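Local coordinates for protein putative 3-hydroxybutyryl-CoA dehydratase (Rhodopseudomonas palustris, PDB 3HIN) that probably acts as a lyase of the enoyl-CoA hydratase/isomerase (crotonase) family, perhaps adding water to enoyl-CoA or removing it from 3-hydroxyacyl-CoA thioesters, at residues Ala9-Asp21 / Asn41-Thr53. Residues are numbered along the deposited sequence; the frame is centred on the assembly and turned at random.
Sequences AATIADPSTLVVD and NDGLMAALKDCLT
Leu18 lays its two methyl branches on one face of helix 42-51: CD1 presses on Ala47 CB at 3.5 Å, a tight fit, and also touches Cys51 SG, while CD2 meets CG of Leu44, the two leucine side chains running at about a right angle. With CG anti to its carbonyl carbon (chi1 -71°), Leu18 reaches from the edge strand 18-23 of the crotonase-fold sheet onto the helix; farther along, Val20 CG2 rests 3.7 Å from Cys51 SG. Small residues let the chain before the strand lie close over the helix: Ala13 CB packs 4.0 Å from Ala47 CB, and at Gly43 a beta carbon would crowd Asp14 CB. There Asp14 N gives Gly43 O a nearly straight bond (3.0 Å, 171°), arriving above the carbonyl plane, on the face opposite that met by Ala47 N. Asp14 OD2 takes Ser16 N in an Asx turn and Ser16 OG, while OD1 accepts from a water that also receives Asn41 ND2; Asn41 OD1 caps the helix at Leu44 N, 2.8 Å away. With an alanine at Asp14, Ser16 and this water would lose their carboxylate acceptor, and the turn would probably be less firmly held, though its backbone bonds remain. Thr17 OG1 donates to Asp14 O while lying 3.2 Å from Leu44 CB, its proton directed to the turn. Apolar contacts thus seat the strand's side chains on the helix, whereas hydrogen bonds mainly hold the turn leading into it.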
loop_
_atom_site.group_PDB
_atom_site.type_symbol
_atom_site.label_atom_id
_atom_site.label_comp_id
_atom_site.label_asym_id
_atom_site.label_seq_id
_atom_site.Cartn_x
_atom_site.Cartn_y
_atom_site.Cartn_z
ATOM N N ALA A 9 12.270 -21.337 -9.365
ATOM C CA ALA A 9 12.740 -22.345 -10.375
ATOM C C ALA A 9 13.210 -21.665 -11.678
ATOM O O ALA A 9 14.084 -22.228 -12.386
ATOM C CB ALA A 9 11.634 -23.410 -10.647
ATOM N N ALA A 10 12.636 -20.462 -11.948
ATOM C CA ALA A 10 12.954 -19.521 -13.073
ATOM C C ALA A 10 12.704 -20.000 -14.525
ATOM O O ALA A 10 12.967 -21.158 -14.919
ATOM C CB ALA A 10 14.374 -18.880 -12.937
ATOM N N THR A 11 12.195 -19.079 -15.329
ATOM C CA THR A 11 11.824 -19.402 -16.709
ATOM C C THR A 11 13.026 -19.170 -17.620
ATOM O O THR A 11 13.849 -18.255 -17.381
ATOM C CB THR A 11 10.534 -18.643 -17.147
ATOM O OG1 THR A 11 10.200 -17.670 -16.140
ATOM C CG2 THR A 11 9.355 -19.660 -17.253
ATOM N N ILE A 12 13.170 -20.029 -18.620
ATOM C CA ILE A 12 14.348 -19.916 -19.446
ATOM C C ILE A 12 14.159 -18.810 -20.515
ATOM O O ILE A 12 13.112 -18.752 -21.143
ATOM C CB ILE A 12 14.733 -21.309 -20.070
ATOM C CG1 ILE A 12 15.028 -22.332 -18.952
ATOM C CG2 ILE A 12 15.905 -21.158 -21.048
ATOM C CD1 ILE A 12 16.161 -21.899 -17.855
ATOM N N ALA A 13 15.174 -17.975 -20.753
ATOM C CA ALA A 13 15.040 -16.937 -21.776
ATOM C C ALA A 13 14.799 -17.595 -23.130
ATOM O O ALA A 13 15.384 -18.657 -23.404
ATOM C CB ALA A 13 16.272 -16.098 -21.828
ATOM N N ASP A 14 13.966 -16.953 -23.966
ATOM C CA ASP A 14 13.947 -17.226 -25.427
ATOM C C ASP A 14 14.513 -16.038 -26.228
ATOM O O ASP A 14 13.775 -15.185 -26.729
ATOM C CB ASP A 14 12.539 -17.533 -25.949
ATOM C CG ASP A 14 12.507 -17.816 -27.476
ATOM O OD1 ASP A 14 11.416 -18.063 -28.004
ATOM O OD2 ASP A 14 13.546 -17.761 -28.178
ATOM N N PRO A 15 15.812 -15.984 -26.345
ATOM C CA PRO A 15 16.453 -14.875 -27.011
ATOM C C PRO A 15 16.029 -14.697 -28.501
ATOM O O PRO A 15 16.320 -13.659 -29.095
ATOM C CB PRO A 15 17.957 -15.241 -26.932
ATOM C CG PRO A 15 17.967 -16.746 -26.748
ATOM C CD PRO A 15 16.764 -16.997 -25.880
ATOM N N SER A 16 15.368 -15.681 -29.104
ATOM C CA SER A 16 14.995 -15.535 -30.496
ATOM C C SER A 16 13.830 -14.581 -30.579
ATOM O O SER A 16 13.479 -14.160 -31.670
ATOM C CB SER A 16 14.575 -16.858 -31.119
ATOM O OG SER A 16 13.238 -17.204 -30.680
ATOM N N THR A 17 13.204 -14.254 -29.437
ATOM C CA THR A 17 12.059 -13.316 -29.433
ATOM C C THR A 17 12.542 -11.866 -29.372
ATOM O O THR A 17 11.747 -10.992 -29.200
ATOM C CB THR A 17 11.113 -13.515 -28.198
ATOM O OG1 THR A 17 11.870 -13.321 -26.999
ATOM C CG2 THR A 17 10.510 -14.894 -28.194
ATOM N N LEU A 18 13.839 -11.605 -29.496
ATOM C CA LEU A 18 14.368 -10.226 -29.279
ATOM C C LEU A 18 15.400 -10.048 -30.362
ATOM O O LEU A 18 15.977 -11.025 -30.761
ATOM C CB LEU A 18 15.075 -10.073 -27.909
ATOM C CG LEU A 18 14.174 -10.074 -26.666
ATOM C CD1 LEU A 18 15.027 -9.850 -25.430
ATOM C CD2 LEU A 18 13.003 -9.056 -26.734
ATOM N N VAL A 19 15.589 -8.826 -30.862
ATOM C CA VAL A 19 16.697 -8.539 -31.712
ATOM C C VAL A 19 17.504 -7.423 -31.095
ATOM O O VAL A 19 17.049 -6.267 -31.053
ATOM C CB VAL A 19 16.232 -8.096 -33.106
ATOM C CG1 VAL A 19 17.439 -7.386 -33.857
ATOM C CG2 VAL A 19 15.595 -9.298 -33.888
ATOM N N VAL A 20 18.701 -7.770 -30.661
ATOM C CA VAL A 20 19.550 -6.930 -29.831
ATOM C C VAL A 20 20.782 -6.453 -30.606
ATOM O O VAL A 20 21.587 -7.269 -31.105
ATOM C CB VAL A 20 20.069 -7.750 -28.629
ATOM C CG1 VAL A 20 20.929 -6.892 -27.735
ATOM C CG2 VAL A 20 18.923 -8.405 -27.850
ATOM N N ASP A 21 20.967 -5.148 -30.704
ATOM C CA ASP A 21 22.196 -4.642 -31.343
ATOM C C ASP A 21 22.776 -3.579 -30.442
ATOM O O ASP A 21 22.164 -3.181 -29.472
ATOM C CB ASP A 21 21.903 -4.057 -32.730
ATOM C CG ASP A 21 23.103 -4.124 -33.666
ATOM O OD1 ASP A 21 24.189 -4.673 -33.311
ATOM O OD2 ASP A 21 22.951 -3.603 -34.782
ATOM N N ASN A 41 5.510 -12.834 -23.636
ATOM C CA ASN A 41 5.352 -14.156 -23.007
ATOM C C ASN A 41 6.519 -14.384 -22.079
ATOM O O ASN A 41 7.453 -13.561 -22.051
ATOM C CB ASN A 41 5.238 -15.294 -24.057
ATOM C CG ASN A 41 6.529 -15.486 -24.867
ATOM O OD1 ASN A 41 7.553 -14.809 -24.666
ATOM N ND2 ASN A 41 6.494 -16.443 -25.766
ATOM N N ASP A 42 6.528 -15.488 -21.353
ATOM C CA ASP A 42 7.558 -15.633 -20.308
ATOM C C ASP A 42 8.965 -15.676 -20.823
ATOM O O ASP A 42 9.857 -15.151 -20.190
ATOM C CB ASP A 42 7.332 -16.820 -19.374
ATOM C CG ASP A 42 6.007 -16.720 -18.600
ATOM O OD1 ASP A 42 5.532 -15.592 -18.416
ATOM O OD2 ASP A 42 5.425 -17.772 -18.179
ATOM N N GLY A 43 9.183 -16.261 -21.987
ATOM C CA GLY A 43 10.547 -16.383 -22.462
ATOM C C GLY A 43 11.029 -15.046 -23.041
ATOM O O GLY A 43 12.222 -14.715 -23.038
ATOM N N LEU A 44 10.103 -14.248 -23.543
ATOM C CA LEU A 44 10.545 -12.985 -24.091
ATOM C C LEU A 44 10.958 -12.124 -22.901
ATOM O O LEU A 44 12.039 -11.579 -22.892
ATOM C CB LEU A 44 9.528 -12.321 -25.008
ATOM C CG LEU A 44 9.813 -10.855 -25.411
ATOM C CD1 LEU A 44 8.991 -10.515 -26.595
ATOM C CD2 LEU A 44 9.510 -9.834 -24.293
ATOM N N MET A 45 10.105 -12.119 -21.888
ATOM C CA MET A 45 10.340 -11.403 -20.652
ATOM C C MET A 45 11.617 -11.834 -19.987
ATOM O O MET A 45 12.382 -10.981 -19.516
ATOM C CB MET A 45 9.099 -11.511 -19.744
ATOM C CG MET A 45 7.909 -10.691 -20.319
ATOM S SD MET A 45 8.165 -8.883 -20.116
ATOM C CE MET A 45 7.806 -8.928 -18.368
ATOM N N ALA A 46 11.881 -13.142 -19.951
ATOM C CA ALA A 46 13.148 -13.636 -19.379
ATOM C C ALA A 46 14.363 -13.194 -20.197
ATOM O O ALA A 46 15.392 -12.769 -19.635
ATOM C CB ALA A 46 13.122 -15.129 -19.206
ATOM N N ALA A 47 14.244 -13.268 -21.523
ATOM C CA ALA A 47 15.299 -12.781 -22.427
ATOM C C ALA A 47 15.521 -11.305 -22.198
ATOM O O ALA A 47 16.649 -10.893 -22.224
ATOM C CB ALA A 47 14.952 -12.994 -23.915
ATOM N N LEU A 48 14.436 -10.539 -22.058
ATOM C CA LEU A 48 14.493 -9.110 -21.724
ATOM C C LEU A 48 15.254 -8.807 -20.417
ATOM O O LEU A 48 16.165 -8.023 -20.392
ATOM C CB LEU A 48 13.066 -8.544 -21.613
ATOM C CG LEU A 48 12.926 -7.041 -21.384
ATOM C CD1 LEU A 48 13.771 -6.285 -22.446
ATOM C CD2 LEU A 48 11.422 -6.541 -21.439
ATOM N N LYS A 49 14.885 -9.453 -19.342
ATOM C CA LYS A 49 15.583 -9.299 -18.102
ATOM C C LYS A 49 17.092 -9.537 -18.267
ATOM O O LYS A 49 17.916 -8.778 -17.736
ATOM C CB LYS A 49 15.011 -10.313 -17.143
ATOM C CG LYS A 49 15.457 -10.194 -15.712
ATOM C CD LYS A 49 14.663 -11.230 -14.889
ATOM C CE LYS A 49 15.472 -11.753 -13.728
ATOM N NZ LYS A 49 15.133 -10.880 -12.556
ATOM N N ASP A 50 17.429 -10.599 -18.999
ATOM C CA ASP A 50 18.812 -10.916 -19.328
ATOM C C ASP A 50 19.524 -9.768 -20.005
ATOM O O ASP A 50 20.618 -9.429 -19.594
ATOM C CB ASP A 50 18.912 -12.147 -20.237
ATOM C CG ASP A 50 18.838 -13.460 -19.473
ATOM O OD1 ASP A 50 18.689 -13.396 -18.211
ATOM O OD2 ASP A 50 18.905 -14.552 -20.133
ATOM N N CYS A 51 18.919 -9.180 -21.042
ATOM C CA CYS A 51 19.586 -8.074 -21.750
ATOM C C CYS A 51 19.859 -6.910 -20.806
ATOM O O CYS A 51 20.855 -6.248 -20.950
ATOM C CB CYS A 51 18.702 -7.505 -22.822
ATOM S SG CYS A 51 18.562 -8.543 -24.174
ATOM N N LEU A 52 18.943 -6.658 -19.869
ATOM C CA LEU A 52 19.165 -5.618 -18.863
ATOM C C LEU A 52 19.926 -6.082 -17.589
ATOM O O LEU A 52 19.987 -5.355 -16.620
ATOM C CB LEU A 52 17.844 -4.973 -18.515
ATOM C CG LEU A 52 16.949 -4.711 -19.722
ATOM C CD1 LEU A 52 15.500 -4.482 -19.302
ATOM C CD2 LEU A 52 17.467 -3.490 -20.455
ATOM N N THR A 53 20.525 -7.271 -17.583
ATOM C CA THR A 53 21.346 -7.647 -16.420
ATOM C C THR A 53 22.818 -7.462 -16.798
ATOM O O THR A 53 23.230 -7.902 -17.861
ATOM C CB THR A 53 20.985 -9.090 -15.958
ATOM O OG1 THR A 53 19.587 -9.086 -15.638
ATOM C CG2 THR A 53 21.759 -9.496 -14.674
HETATM O O HOH W 1 8.756 -17.933 -27.229
#